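Local coordinates for protein Mannose/sialic acid-binding lectin (Polygonatum cyrtonema, PDB 3A0C) that binds mannose and has anti-HIV activity, as a bulb-type lectin domain of the beta-prism II fold that pairs with a second copy, at the interface of chains A and B. Numbering follows the deposited sequence. Chains: chain A/B, Mannose/sialic acid-binding lectin.

Contact 1: the interface of chains A and B. Residues chain A 96-98; chain B 84-85, 100-104.
A:Ile97 and B:Trp103 meet where strand 95-98 of chain A runs antiparallel to the exchanged C-terminal strand 101-104 of chain B, a worked example of a sheet completed by a partner's last strand. Two backbone bonds tie the strands at A:Ile97. Its N gives a nearly straight hydrogen bond to B:Trp103 O (2.8 Å), and its O accepts one of equal length from B:Val102 N. The pairing is not regular: B:Val102 and B:Trp103 together face A:Ile97, as in a classic beta bulge, and the psi of -34° at B:Val102 marks the kink. The bulge sends both of their side chains to one side of the sheet, with A:Ile97 lying against the pair. Its CG2 branch meets B:Val102 CB at 4.0 Å, while the longer arm, running away from the carbonyl carbon (chi1 -67°), sets CD1 3.7 Å from B:Trp103 CE3, at the benzo part of the indole.

The opposite side of the sheet is packed more tightly around A:Tyr98, whose ring is clasped from both faces. B:Val101 lies alongside this tyrosine, pointing the same way, with CG1 above the rim and 3.4 Å from ring atom CE2. On that same face A:Val96 directs CG1 towards the rim from within its own chain; that methyl stands anti to the backbone N (chi1 -168°) and also touches B:Val101. The backbone of B:Tyr85 passes over the other face, its CA 3.7 Å from A:Tyr98 CE2. Packing is looser at the two ends of the patch. A:Val96 CG2 comes no nearer to B:Ala104 CB than 4.1 Å, and at the tip of the phenol A:Tyr98 OH stands 3.9 Å from B:Tyr85 O, too far for a hydrogen bond. At the ring edge, the backbone carbonyl B:His84 O lies in the ring plane, 3.4 Å from A:Tyr98 CE2.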
ATOM      1  N   VAL A  96      -6.960  -4.382   0.997  1.00 13.33           N
ATOM      2  CA  VAL A  96      -6.827  -4.793  -0.393  1.00 10.97           C
ATOM      3  C   VAL A  96      -5.449  -5.282  -0.842  1.00 10.96           C
ATOM      4  O   VAL A  96      -4.412  -4.795  -0.385  1.00 10.68           O
ATOM      5  CB  VAL A  96      -7.229  -3.602  -1.308  1.00 10.90           C
ATOM      6  CG1 VAL A  96      -7.396  -4.056  -2.737  1.00 10.68           C
ATOM      7  CG2 VAL A  96      -8.493  -2.951  -0.777  1.00 10.68           C
ATOM      8  N   ILE A  97      -5.463  -6.248  -1.755  1.00 11.21           N
ATOM      9  CA  ILE A  97      -4.245  -6.794  -2.352  1.00 11.02           C
ATOM     10  C   ILE A  97      -4.201  -6.219  -3.773  1.00 10.68           C
ATOM     11  O   ILE A  97      -5.176  -6.335  -4.532  1.00 11.77           O
ATOM     12  CB  ILE A  97      -4.280  -8.357  -2.449  1.00 11.61           C
ATOM     13  CG1 ILE A  97      -4.266  -8.982  -1.051  1.00 11.83           C
ATOM     14  CG2 ILE A  97      -3.093  -8.872  -3.258  1.00 10.68           C
ATOM     15  CD1 ILE A  97      -4.268 -10.514  -1.046  1.00 10.68           C
ATOM     16  N   TYR A  98      -3.090  -5.579  -4.121  1.00 10.68           N
ATOM     17  CA  TYR A  98      -2.927  -5.006  -5.458  1.00 11.03           C
ATOM     18  C   TYR A  98      -1.713  -5.607  -6.155  1.00 11.27           C
ATOM     19  O   TYR A  98      -0.769  -6.049  -5.500  1.00 13.71           O
ATOM     20  CB  TYR A  98      -2.729  -3.477  -5.401  1.00 10.68           C
ATOM     21  CG  TYR A  98      -3.888  -2.663  -4.847  1.00 11.34           C
ATOM     22  CD1 TYR A  98      -3.946  -2.322  -3.487  1.00 10.68           C
ATOM     23  CD2 TYR A  98      -4.869  -2.151  -5.697  1.00 10.68           C
ATOM     24  CE1 TYR A  98      -4.936  -1.483  -2.999  1.00 10.68           C
ATOM     25  CE2 TYR A  98      -5.865  -1.312  -5.216  1.00 10.68           C
ATOM     26  CZ  TYR A  98      -5.889  -0.978  -3.872  1.00 11.02           C
ATOM     27  OH  TYR A  98      -6.845  -0.103  -3.414  1.00 11.88           O
TER
ATOM     28  N   HIS B  84      -8.754  -0.290  -9.833  1.00 17.25           N
ATOM     29  CA  HIS B  84      -8.312   0.417  -8.633  1.00 14.81           C
ATOM     30  C   HIS B  84      -6.851   0.045  -8.428  1.00 12.76           C
ATOM     31  O   HIS B  84      -6.468  -1.116  -8.583  1.00 12.63           O
ATOM     32  CB  HIS B  84      -9.142   0.022  -7.412  1.00 15.95           C
ATOM     33  CG  HIS B  84     -10.508   0.624  -7.401  1.00 15.88           C
ATOM     34  ND1 HIS B  84     -10.718   1.977  -7.259  1.00 17.73           N
ATOM     35  CD2 HIS B  84     -11.731   0.067  -7.545  1.00 18.28           C
ATOM     36  CE1 HIS B  84     -12.012   2.229  -7.316  1.00 17.63           C
ATOM     37  NE2 HIS B  84     -12.650   1.087  -7.488  1.00 18.08           N
ATOM     38  N   TYR B  85      -6.037   1.049  -8.119  1.00 12.57           N
ATOM     39  CA  TYR B  85      -4.603   0.867  -7.919  1.00 12.16           C
ATOM     40  C   TYR B  85      -4.157   1.538  -6.634  1.00 10.68           C
ATOM     41  O   TYR B  85      -4.940   2.202  -5.977  1.00 10.68           O
ATOM     42  CB  TYR B  85      -3.821   1.477  -9.082  1.00 13.74           C
ATOM     43  CG  TYR B  85      -4.099   0.836 -10.423  1.00 14.07           C
ATOM     44  CD1 TYR B  85      -5.313   1.039 -11.090  1.00 13.23           C
ATOM     45  CD2 TYR B  85      -3.152   0.001 -11.012  1.00 14.01           C
ATOM     46  CE1 TYR B  85      -5.566   0.420 -12.309  1.00 14.33           C
ATOM     47  CE2 TYR B  85      -3.398  -0.618 -12.227  1.00 14.87           C
ATOM     48  CZ  TYR B  85      -4.599  -0.407 -12.867  1.00 14.53           C
ATOM     49  OH  TYR B  85      -4.820  -1.047 -14.059  1.00 18.28           O
ATOM     50  N   PRO B 100      -4.215  -4.138 -11.088  1.00 20.43           N
ATOM     51  CA  PRO B 100      -5.461  -3.777 -10.393  1.00 20.06           C
ATOM     52  C   PRO B 100      -5.621  -4.505  -9.059  1.00 17.41           C
ATOM     53  O   PRO B 100      -4.643  -5.037  -8.499  1.00 15.99           O
ATOM     54  CB  PRO B 100      -6.558  -4.171 -11.395  1.00 20.92           C
ATOM     55  CG  PRO B 100      -5.836  -4.203 -12.733  1.00 22.38           C
ATOM     56  CD  PRO B 100      -4.521  -4.832 -12.353  1.00 22.69           C
ATOM     57  N   VAL B 101      -6.857  -4.520  -8.560  1.00 15.40           N
ATOM     58  CA  VAL B 101      -7.168  -5.179  -7.294  1.00 14.29           C
ATOM     59  C   VAL B 101      -7.222  -6.690  -7.523  1.00 12.97           C
ATOM     60  O   VAL B 101      -7.786  -7.150  -8.509  1.00 13.40           O
ATOM     61  CB  VAL B 101      -8.518  -4.676  -6.723  1.00 14.89           C
ATOM     62  CG1 VAL B 101      -8.426  -3.187  -6.399  1.00 16.22           C
ATOM     63  CG2 VAL B 101      -9.619  -4.908  -7.726  1.00 17.87           C
ATOM     64  N   VAL B 102      -6.599  -7.460  -6.640  1.00 10.68           N
ATOM     65  CA  VAL B 102      -6.606  -8.904  -6.781  1.00 10.68           C
ATOM     66  C   VAL B 102      -7.552  -9.531  -5.761  1.00 10.68           C
ATOM     67  O   VAL B 102      -8.193 -10.539  -6.040  1.00 11.40           O
ATOM     68  CB  VAL B 102      -5.189  -9.491  -6.558  1.00 10.68           C
ATOM     69  CG1 VAL B 102      -5.254 -11.022  -6.466  1.00 10.68           C
ATOM     70  CG2 VAL B 102      -4.260  -9.045  -7.684  1.00 10.68           C
ATOM     71  N   TRP B 103      -7.633  -8.921  -4.581  1.00 11.11           N
ATOM     72  CA  TRP B 103      -8.471  -9.423  -3.504  1.00 11.34           C
ATOM     73  C   TRP B 103      -8.667  -8.309  -2.477  1.00 13.85           C
ATOM     74  O   TRP B 103      -7.898  -7.351  -2.448  1.00 13.75           O
ATOM     75  CB  TRP B 103      -7.782 -10.630  -2.857  1.00 12.91           C
ATOM     76  CG  TRP B 103      -8.571 -11.318  -1.753  1.00 12.49           C
ATOM     77  CD1 TRP B 103      -9.523 -12.290  -1.894  1.00 11.23           C
ATOM     78  CD2 TRP B 103      -8.431 -11.097  -0.350  1.00 12.61           C
ATOM     79  NE1 TRP B 103      -9.976 -12.690  -0.664  1.00 10.97           N
ATOM     80  CE2 TRP B 103      -9.321 -11.976   0.305  1.00 12.30           C
ATOM     81  CE3 TRP B 103      -7.632 -10.243   0.422  1.00 13.64           C
ATOM     82  CZ2 TRP B 103      -9.432 -12.029   1.701  1.00 10.76           C
ATOM     83  CZ3 TRP B 103      -7.742 -10.299   1.803  1.00 12.09           C
ATOM     84  CH2 TRP B 103      -8.634 -11.187   2.426  1.00 10.68           C
ATOM     85  N   ALA B 104      -9.712  -8.425  -1.657  1.00 14.10           N
ATOM     86  CA  ALA B 104     -10.004  -7.442  -0.622  1.00 14.55           C
ATOM     87  C   ALA B 104     -10.823  -8.149   0.433  1.00 16.80           C
ATOM     88  O   ALA B 104     -11.451  -9.161   0.133  1.00 16.55           O
ATOM     89  CB  ALA B 104     -10.799  -6.284  -1.197  1.00 15.66           C
TER

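Contact 2: the interface of chains A and B. Residues chain A 42, 63, 74, 76, 78; chain B 103.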
ATOM      1  N   TRP A  42     -13.513  -7.644  11.036  1.00 22.21           N
ATOM      2  CA  TRP A  42     -13.213  -8.668  10.034  1.00 21.50           C
ATOM      3  C   TRP A  42     -12.195  -9.682  10.561  1.00 21.22           C
ATOM      4  O   TRP A  42     -11.348  -9.340  11.388  1.00 20.84           O
ATOM      5  CB  TRP A  42     -12.669  -8.030   8.745  1.00 20.61           C
ATOM      6  CG  TRP A  42     -12.501  -9.034   7.640  1.00 19.43           C
ATOM      7  CD1 TRP A  42     -13.421  -9.371   6.683  1.00 18.49           C
ATOM      8  CD2 TRP A  42     -11.364  -9.885   7.422  1.00 18.42           C
ATOM      9  NE1 TRP A  42     -12.927 -10.382   5.884  1.00 18.13           N
ATOM     10  CE2 TRP A  42     -11.669 -10.716   6.318  1.00 18.29           C
ATOM     11  CE3 TRP A  42     -10.120 -10.025   8.054  1.00 18.65           C
ATOM     12  CZ2 TRP A  42     -10.772 -11.676   5.831  1.00 17.96           C
ATOM     13  CZ3 TRP A  42      -9.227 -10.979   7.571  1.00 18.24           C
ATOM     14  CH2 TRP A  42      -9.561 -11.795   6.467  1.00 19.43           C
ATOM     15  N   LEU A  63      -2.397 -14.755  -0.850  1.00 14.07           N
ATOM     16  CA  LEU A  63      -2.199 -14.426   0.557  1.00 15.26           C
ATOM     17  C   LEU A  63      -2.522 -15.691   1.370  1.00 15.78           C
ATOM     18  O   LEU A  63      -3.662 -16.166   1.365  1.00 17.72           O
ATOM     19  CB  LEU A  63      -3.131 -13.286   0.943  1.00 13.58           C
ATOM     20  CG  LEU A  63      -2.938 -12.721   2.339  1.00 13.00           C
ATOM     21  CD1 LEU A  63      -1.551 -12.110   2.487  1.00 12.10           C
ATOM     22  CD2 LEU A  63      -4.009 -11.691   2.564  1.00 13.61           C
ATOM     23  N   TRP A  74      -5.127 -21.113   5.845  1.00 18.13           N
ATOM     24  CA  TRP A  74      -6.062 -20.213   5.169  1.00 16.91           C
ATOM     25  C   TRP A  74      -5.353 -19.576   3.966  1.00 17.16           C
ATOM     26  O   TRP A  74      -4.137 -19.397   3.983  1.00 17.48           O
ATOM     27  CB  TRP A  74      -6.495 -19.127   6.165  1.00 16.07           C
ATOM     28  CG  TRP A  74      -7.444 -18.076   5.670  1.00 16.19           C
ATOM     29  CD1 TRP A  74      -8.799 -18.087   5.782  1.00 15.72           C
ATOM     30  CD2 TRP A  74      -7.104 -16.831   5.034  1.00 16.85           C
ATOM     31  NE1 TRP A  74      -9.329 -16.928   5.264  1.00 17.71           N
ATOM     32  CE2 TRP A  74      -8.309 -16.140   4.798  1.00 17.91           C
ATOM     33  CE3 TRP A  74      -5.894 -16.235   4.645  1.00 17.30           C
ATOM     34  CZ2 TRP A  74      -8.344 -14.883   4.186  1.00 18.12           C
ATOM     35  CZ3 TRP A  74      -5.930 -14.990   4.041  1.00 17.09           C
ATOM     36  CH2 TRP A  74      -7.147 -14.327   3.817  1.00 16.67           C
ATOM     37  N   THR A  76      -6.302 -16.882   0.224  1.00 15.65           N
ATOM     38  CA  THR A  76      -7.291 -16.202  -0.594  1.00 17.73           C
ATOM     39  C   THR A  76      -7.327 -16.919  -1.936  1.00 19.45           C
ATOM     40  O   THR A  76      -8.261 -16.748  -2.731  1.00 20.34           O
ATOM     41  CB  THR A  76      -6.915 -14.726  -0.816  1.00 13.69           C
ATOM     42  OG1 THR A  76      -5.737 -14.652  -1.629  1.00 11.99           O
ATOM     43  CG2 THR A  76      -6.630 -14.060   0.498  1.00 14.02           C
ATOM     44  N   THR A  78      -5.801 -16.363  -4.516  1.00 23.60           N
ATOM     45  CA  THR A  78      -5.825 -15.400  -5.611  1.00 22.95           C
ATOM     46  C   THR A  78      -4.443 -15.294  -6.243  1.00 24.66           C
ATOM     47  O   THR A  78      -3.910 -14.200  -6.434  1.00 25.56           O
ATOM     48  CB  THR A  78      -6.225 -14.026  -5.095  1.00 20.26           C
ATOM     49  OG1 THR A  78      -5.299 -13.632  -4.080  1.00 20.67           O
ATOM     50  CG2 THR A  78      -7.633 -14.061  -4.514  1.00 19.41           C
TER
ATOM     51  N   TRP B 103      -7.633  -8.921  -4.581  1.00 11.11           N
ATOM     52  CA  TRP B 103      -8.471  -9.423  -3.504  1.00 11.34           C
ATOM     53  C   TRP B 103      -8.667  -8.309  -2.477  1.00 13.85           C
ATOM     54  O   TRP B 103      -7.898  -7.351  -2.448  1.00 13.75           O
ATOM     55  CB  TRP B 103      -7.782 -10.630  -2.857  1.00 12.91           C
ATOM     56  CG  TRP B 103      -8.571 -11.318  -1.753  1.00 12.49           C
ATOM     57  CD1 TRP B 103      -9.523 -12.290  -1.894  1.00 11.23           C
ATOM     58  CD2 TRP B 103      -8.431 -11.097  -0.350  1.00 12.61           C
ATOM     59  NE1 TRP B 103      -9.976 -12.690  -0.664  1.00 10.97           N
ATOM     60  CE2 TRP B 103      -9.321 -11.976   0.305  1.00 12.30           C
ATOM     61  CE3 TRP B 103      -7.632 -10.243   0.422  1.00 13.64           C
ATOM     62  CZ2 TRP B 103      -9.432 -12.029   1.701  1.00 10.76           C
ATOM     63  CZ3 TRP B 103      -7.742 -10.299   1.803  1.00 12.09           C
ATOM     64  CH2 TRP B 103      -8.634 -11.187   2.426  1.00 10.68           C
TER
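A:Thr76 sets its methyl squarely over the indole of B:Trp103, a compact example of a CH-pi contact at the heart of a strand exchange. CG2 lies 3.5 Å from the centroid of the six-membered ring and 3.6 Å from that of the five-membered ring, so it rides above the bond the two rings share. The tip of the indole points deeper into chain A. There B:Trp103 CH2 meets A:Trp74 CH2 at 3.7 Å, tip to tip, and strikes the edge of that second indole in the plane of its ring instead of stacking on its face. A:Trp42 also approaches end-on, its CZ2 4.1 Å from B:Trp103 CH2, while A:Leu63 crosses at about a right angle and brings the CD2 methyl near CZ3. B:Trp103 extends with CG anti to the backbone N (chi1 -177°), which carries its ring away from its own strand and into the partner.

Towards the base of the indole, A:Thr78 presents CG2 to B:Trp103 CD1 at 3.7 Å. The rim turns polar behind these methyls. The hydroxyls A:Thr76 OG1 and A:Thr78 OG1 are 2.7 Å apart and hydrogen-bonded. In A:Thr76, OG1 occupies the position between the backbone N and the carbonyl carbon (chi1 67°), while CG2 remains on the indole. The hydroxyl pair may help to fix this rotation, with weak bonds from A:Leu63 N and A:Thr78 N to A:Thr76 OG1 adding little more. No polar pair joins the two chains here, so the grip on the indole is apolar and depends on shape.

In the fold, A:Trp42 on strand 39-43 and A:Trp74 on strand 72-75 belong to the tryptophan core of the beta-prism II, and B:Trp103, on the exchanged strand 101-104, supplies its third member from the other chain.

Contact 1 and contact 2 have centres about 11 Å apart and share B:Trp103. Its backbone and the near edge of its indole serve contact 1, against strand 95-98 of chain A, while the rest of the ring fills contact 2 among residues from strands 39-43, 63-66 and 72-75 and the loop that follows. The sheet pairing thus probably sets where the indole enters, and the core of chain A receives it. Because the interface is two-fold symmetric, chain A returns the same strand and tryptophan to chain B, so each prism is completed by its partner, which is consistent with a tightly interlocked dimer.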